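GENE 22 product (Bacillus phage spp1, PDB 2XC8) is a phage protein of unestablished function whose fold resembles a domain of the lactococcal phage p2 receptor-binding protein. Local coordinates at residues B[1-12]-B[109-120]. Residues are numbered along the deposited sequence; the frame is centred on the assembly and turned at random.
Sequences GIEIVNRKAVWY and REGTIFLYEKED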
loop_
_atom_site.group_PDB
_atom_site.type_symbol
_atom_site.label_atom_id
_atom_site.label_comp_id
_atom_site.label_asym_id
_atom_site.label_seq_id
_atom_site.Cartn_x
_atom_site.Cartn_y
_atom_site.Cartn_z
ATOM N N GLY B 1 5.988 11.943 0.027
ATOM C CA GLY B 1 5.057 11.281 1.000
ATOM C C GLY B 1 5.626 9.996 1.567
ATOM O O GLY B 1 6.845 9.834 1.661
ATOM N N ILE B 2 4.739 9.083 1.955
ATOM C CA ILE B 2 5.158 7.764 2.421
ATOM C C ILE B 2 5.102 6.758 1.270
ATOM O O ILE B 2 4.028 6.331 0.836
ATOM C CB ILE B 2 4.359 7.282 3.660
ATOM C CG1 ILE B 2 4.500 8.293 4.806
ATOM C CG2 ILE B 2 4.850 5.908 4.107
ATOM C CD1 ILE B 2 3.546 8.075 5.965
ATOM N N GLU B 3 6.290 6.406 0.787
ATOM C CA GLU B 3 6.471 5.511 -0.350
ATOM C C GLU B 3 6.233 4.060 0.060
ATOM O O GLU B 3 6.367 3.709 1.234
ATOM C CB GLU B 3 7.893 5.671 -0.897
ATOM C CG GLU B 3 8.082 5.219 -2.341
ATOM C CD GLU B 3 9.542 4.983 -2.706
ATOM O OE1 GLU B 3 10.414 5.042 -1.811
ATOM O OE2 GLU B 3 9.819 4.730 -3.898
ATOM N N ILE B 4 5.875 3.223 -0.911
ATOM C CA ILE B 4 5.718 1.794 -0.665
ATOM C C ILE B 4 6.779 0.994 -1.420
ATOM O O ILE B 4 6.977 1.183 -2.627
ATOM C CB ILE B 4 4.278 1.309 -0.973
ATOM C CG1 ILE B 4 3.328 1.836 0.113
ATOM C CG2 ILE B 4 4.219 -0.219 -1.076
ATOM C CD1 ILE B 4 1.873 1.423 -0.035
ATOM N N VAL B 5 7.467 0.118 -0.688
ATOM C CA VAL B 5 8.510 -0.726 -1.265
ATOM C C VAL B 5 8.162 -2.209 -1.122
ATOM O O VAL B 5 8.178 -2.769 -0.022
ATOM C CB VAL B 5 9.917 -0.404 -0.673
ATOM C CG1 VAL B 5 10.954 -1.427 -1.139
ATOM C CG2 VAL B 5 10.357 0.997 -1.087
ATOM N N ASN B 6 7.826 -2.821 -2.256
ATOM C CA ASN B 6 7.565 -4.253 -2.337
ATOM C C ASN B 6 8.871 -5.013 -2.544
ATOM O O ASN B 6 9.669 -4.653 -3.413
ATOM C CB ASN B 6 6.606 -4.563 -3.495
ATOM C CG ASN B 6 5.237 -3.927 -3.317
ATOM O OD1 ASN B 6 4.798 -3.133 -4.150
ATOM N ND2 ASN B 6 4.554 -4.275 -2.231
ATOM N N ARG B 7 9.091 -6.055 -1.745
ATOM C CA ARG B 7 10.276 -6.900 -1.899
ATOM C C ARG B 7 9.998 -8.382 -1.649
ATOM O O ARG B 7 9.263 -8.740 -0.726
ATOM C CB ARG B 7 11.424 -6.428 -0.998
ATOM C CG ARG B 7 12.757 -7.100 -1.343
ATOM C CD ARG B 7 13.870 -6.703 -0.390
ATOM N NE ARG B 7 15.176 -7.049 -0.952
ATOM C CZ ARG B 7 16.027 -6.169 -1.472
ATOM N NH1 ARG B 7 15.730 -4.872 -1.492
ATOM N NH2 ARG B 7 17.188 -6.586 -1.963
ATOM N N LYS B 8 10.600 -9.228 -2.483
ATOM C CA LYS B 8 10.535 -10.676 -2.319
ATOM C C LYS B 8 11.594 -11.136 -1.323
ATOM O O LYS B 8 12.790 -10.898 -1.519
ATOM C CB LYS B 8 10.719 -11.381 -3.667
ATOM C CG LYS B 8 9.561 -11.177 -4.635
ATOM C CD LYS B 8 9.846 -11.803 -5.989
ATOM C CE LYS B 8 8.683 -11.585 -6.945
ATOM N NZ LYS B 8 8.950 -12.170 -8.289
ATOM N N ALA B 9 11.144 -11.784 -0.253
ATOM C CA ALA B 9 12.033 -12.245 0.813
ATOM C C ALA B 9 11.583 -13.589 1.379
ATOM O O ALA B 9 10.425 -13.984 1.219
ATOM C CB ALA B 9 12.115 -11.198 1.922
ATOM N N VAL B 10 12.513 -14.285 2.034
ATOM C CA VAL B 10 12.219 -15.544 2.722
ATOM C C VAL B 10 11.211 -15.285 3.844
ATOM O O VAL B 10 10.199 -15.978 3.955
ATOM C CB VAL B 10 13.508 -16.206 3.285
ATOM C CG1 VAL B 10 13.182 -17.505 4.020
ATOM C CG2 VAL B 10 14.513 -16.470 2.166
ATOM N N TRP B 11 11.502 -14.274 4.661
ATOM C CA TRP B 11 10.583 -13.807 5.691
ATOM C C TRP B 11 9.653 -12.749 5.111
ATOM O O TRP B 11 10.104 -11.681 4.688
ATOM C CB TRP B 11 11.350 -13.228 6.881
ATOM C CG TRP B 11 12.070 -14.248 7.706
ATOM C CD1 TRP B 11 13.344 -14.698 7.522
ATOM C CD2 TRP B 11 11.562 -14.935 8.857
ATOM N NE1 TRP B 11 13.663 -15.628 8.483
ATOM C CE2 TRP B 11 12.587 -15.793 9.315
ATOM C CE3 TRP B 11 10.341 -14.913 9.544
ATOM C CZ2 TRP B 11 12.430 -16.618 10.432
ATOM C CZ3 TRP B 11 10.184 -15.737 10.651
ATOM C CH2 TRP B 11 11.225 -16.579 11.083
ATOM N N TYR B 12 8.359 -13.054 5.085
ATOM C CA TYR B 12 7.364 -12.113 4.574
ATOM C C TYR B 12 6.122 -12.017 5.456
ATOM O O TYR B 12 5.762 -12.967 6.155
ATOM C CB TYR B 12 6.998 -12.423 3.114
ATOM C CG TYR B 12 6.338 -13.764 2.866
ATOM C CD1 TYR B 12 4.949 -13.875 2.789
ATOM C CD2 TYR B 12 7.102 -14.915 2.676
ATOM C CE1 TYR B 12 4.336 -15.102 2.549
ATOM C CE2 TYR B 12 6.500 -16.146 2.436
ATOM C CZ TYR B 12 5.118 -16.232 2.371
ATOM O OH TYR B 12 4.518 -17.448 2.136
ATOM N N ARG B 109 4.861 14.337 5.792
ATOM C CA ARG B 109 5.395 13.008 6.068
ATOM C C ARG B 109 6.319 12.554 4.945
ATOM O O ARG B 109 5.955 12.612 3.770
ATOM C CB ARG B 109 4.255 12.002 6.245
ATOM C CG ARG B 109 3.302 12.332 7.384
ATOM C CD ARG B 109 2.003 11.562 7.253
ATOM N NE ARG B 109 1.070 11.890 8.328
ATOM C CZ ARG B 109 -0.136 11.348 8.475
ATOM N NH1 ARG B 109 -0.576 10.437 7.616
ATOM N NH2 ARG B 109 -0.907 11.718 9.489
ATOM N N GLU B 110 7.518 12.115 5.318
ATOM C CA GLU B 110 8.468 11.545 4.370
ATOM C C GLU B 110 9.006 10.230 4.916
ATOM O O GLU B 110 9.572 10.188 6.013
ATOM C CB GLU B 110 9.609 12.530 4.077
ATOM C CG GLU B 110 10.687 12.014 3.111
ATOM C CD GLU B 110 10.180 11.759 1.694
ATOM O OE1 GLU B 110 10.869 11.032 0.947
ATOM O OE2 GLU B 110 9.103 12.279 1.320
ATOM N N GLY B 111 8.819 9.156 4.154
ATOM C CA GLY B 111 9.278 7.840 4.579
ATOM C C GLY B 111 8.869 6.685 3.691
ATOM O O GLY B 111 8.544 6.869 2.514
ATOM N N THR B 112 8.883 5.487 4.271
ATOM C CA THR B 112 8.664 4.252 3.526
ATOM C C THR B 112 7.910 3.142 4.261
ATOM O O THR B 112 8.113 2.920 5.458
ATOM C CB THR B 112 10.013 3.607 3.105
ATOM O OG1 THR B 112 10.868 4.601 2.526
ATOM C CG2 THR B 112 9.795 2.491 2.094
ATOM N N ILE B 113 7.032 2.465 3.524
ATOM C CA ILE B 113 6.303 1.326 4.072
ATOM C C ILE B 113 6.897 0.148 3.296
ATOM O O ILE B 113 6.791 0.085 2.067
ATOM C CB ILE B 113 4.760 1.386 3.898
ATOM C CG1 ILE B 113 4.145 2.377 4.892
ATOM C CG2 ILE B 113 4.133 0.000 4.081
ATOM C CD1 ILE B 113 2.713 2.788 4.572
ATOM N N PHE B 114 7.540 -0.768 4.017
ATOM C CA PHE B 114 8.133 -1.956 3.410
ATOM C C PHE B 114 7.149 -3.123 3.455
ATOM O O PHE B 114 6.757 -3.575 4.534
ATOM C CB PHE B 114 9.444 -2.332 4.113
ATOM C CG PHE B 114 10.571 -1.360 3.875
ATOM C CD1 PHE B 114 11.422 -1.513 2.784
ATOM C CD2 PHE B 114 10.789 -0.301 4.751
ATOM C CE1 PHE B 114 12.470 -0.619 2.563
ATOM C CE2 PHE B 114 11.833 0.599 4.539
ATOM C CZ PHE B 114 12.674 0.439 3.443
ATOM N N LEU B 115 6.748 -3.596 2.276
ATOM C CA LEU B 115 5.814 -4.715 2.164
ATOM C C LEU B 115 6.515 -5.959 1.634
ATOM O O LEU B 115 6.860 -6.036 0.451
ATOM C CB LEU B 115 4.621 -4.348 1.270
ATOM C CG LEU B 115 3.659 -3.238 1.711
ATOM C CD1 LEU B 115 2.586 -3.030 0.655
ATOM C CD2 LEU B 115 3.015 -3.542 3.061
ATOM N N TYR B 116 6.723 -6.934 2.517
ATOM C CA TYR B 116 7.458 -8.143 2.155
ATOM C C TYR B 116 6.536 -9.171 1.506
ATOM O O TYR B 116 5.414 -9.410 1.960
ATOM C CB TYR B 116 8.355 -8.613 3.306
ATOM C CG TYR B 116 9.393 -7.576 3.685
ATOM C CD1 TYR B 116 10.571 -7.432 2.948
ATOM C CD2 TYR B 116 9.184 -6.720 4.765
ATOM C CE1 TYR B 116 11.519 -6.467 3.288
ATOM C CE2 TYR B 116 10.124 -5.756 5.114
ATOM C CZ TYR B 116 11.288 -5.634 4.372
ATOM O OH TYR B 116 12.221 -4.683 4.715
ATOM N N GLU B 117 7.055 -9.773 0.437
ATOM C CA GLU B 117 6.296 -10.733 -0.352
ATOM C C GLU B 117 6.950 -12.113 -0.473
ATOM O O GLU B 117 8.146 -12.266 -0.207
ATOM C CB GLU B 117 6.287 -10.066 -1.727
ATOM C CG GLU B 117 4.995 -10.164 -2.517
ATOM C CD GLU B 117 5.104 -9.424 -3.845
ATOM O OE1 GLU B 117 5.293 -10.097 -4.882
ATOM O OE2 GLU B 117 5.019 -8.174 -3.851
ATOM N N LYS B 118 6.162 -13.109 -0.880
ATOM C CA LYS B 118 6.657 -14.468 -1.145
ATOM C C LYS B 118 7.547 -14.499 -2.393
ATOM O O LYS B 118 7.249 -13.834 -3.388
ATOM C CB LYS B 118 5.472 -15.438 -1.294
ATOM C CG LYS B 118 5.811 -16.875 -1.734
ATOM C CD LYS B 118 6.501 -17.676 -0.636
ATOM C CE LYS B 118 6.507 -19.189 -0.962
ATOM N NZ LYS B 118 7.083 -19.980 0.165
ATOM N N GLU B 119 8.632 -15.272 -2.331
ATOM C CA GLU B 119 9.584 -15.392 -3.444
ATOM C C GLU B 119 9.038 -16.210 -4.625
ATOM O O GLU B 119 7.921 -16.732 -4.566
ATOM C CB GLU B 119 10.923 -15.968 -2.958
ATOM C CG GLU B 119 11.818 -14.954 -2.242
ATOM C CD GLU B 119 13.162 -15.530 -1.804
ATOM O OE1 GLU B 119 13.331 -16.769 -1.817
ATOM O OE2 GLU B 119 14.053 -14.734 -1.438
ATOM N N ASP B 120 9.841 -16.303 -5.690
ATOM C CA ASP B 120 9.493 -17.017 -6.932
ATOM C C ASP B 120 8.270 -16.432 -7.636
ATOM O O ASP B 120 8.175 -15.221 -7.834
ATOM C CB ASP B 120 9.305 -18.524 -6.692
ATOM C CG ASP B 120 10.520 -19.178 -6.044
ATOM O OD1 ASP B 120 11.635 -18.616 -6.128
ATOM O OD2 ASP B 120 10.357 -20.265 -5.450
HETATM O O HOH W 1 7.541 14.291 1.767
HETATM O O HOH W 2 9.521 -16.572 0.149
#
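Glu3 and Ile113 form one of the shortest backbone bonds joining strands 2-8 and 109-117, Ile113 N reaching Glu3 O at 2.7 Å. The parallel pairing runs on through Val5 N to Ile113 O (2.8 Å) and Glu117 N to Arg7 O, and Ala9 N closes it on Glu117 O at 3.0 Å. Beyond the last pair, a water bridges Ala9 O and Glu119 N, while the extended Lys8 chain carries NZ to the carbonyl O of the poorly ordered Asp120, a bond less certain than those of the backbone. At the start, Gly1 N makes a salt bridge with Glu110 OE2, its hydrogen bond weak.

On one face, Ile2 CG2 meets Ile113 CG1 at 3.7 Å, and Ile4 CG2, anti to its own N, slants across to Leu115 CD1. Asn6 ND2 lies against Leu115 CB (3.5 Å). On the other face, Val5 CG2 abuts Thr112 CG2 at 3.6 Å, while CB and CG1 of Val5 both rest against CD1 of Phe114, the two side chains lying side by side. Past the turn, Tyr12 has CG between its N and carbonyl carbon (chi1 63°), which lays the ring under Lys118: Lys118 CB sits over the face in a CH-pi contact, 3.9 Å from the centroid. His32 stacks with the same ring.

Strand 109-117 also pairs antiparallel with strand 93-103, and Ile4 N bonds Glu16 of the second subunit. The arrangement is a parallel edge pair in a mixed five-stranded sheet, the N-terminal strand 2-8 lying outermost within its chain.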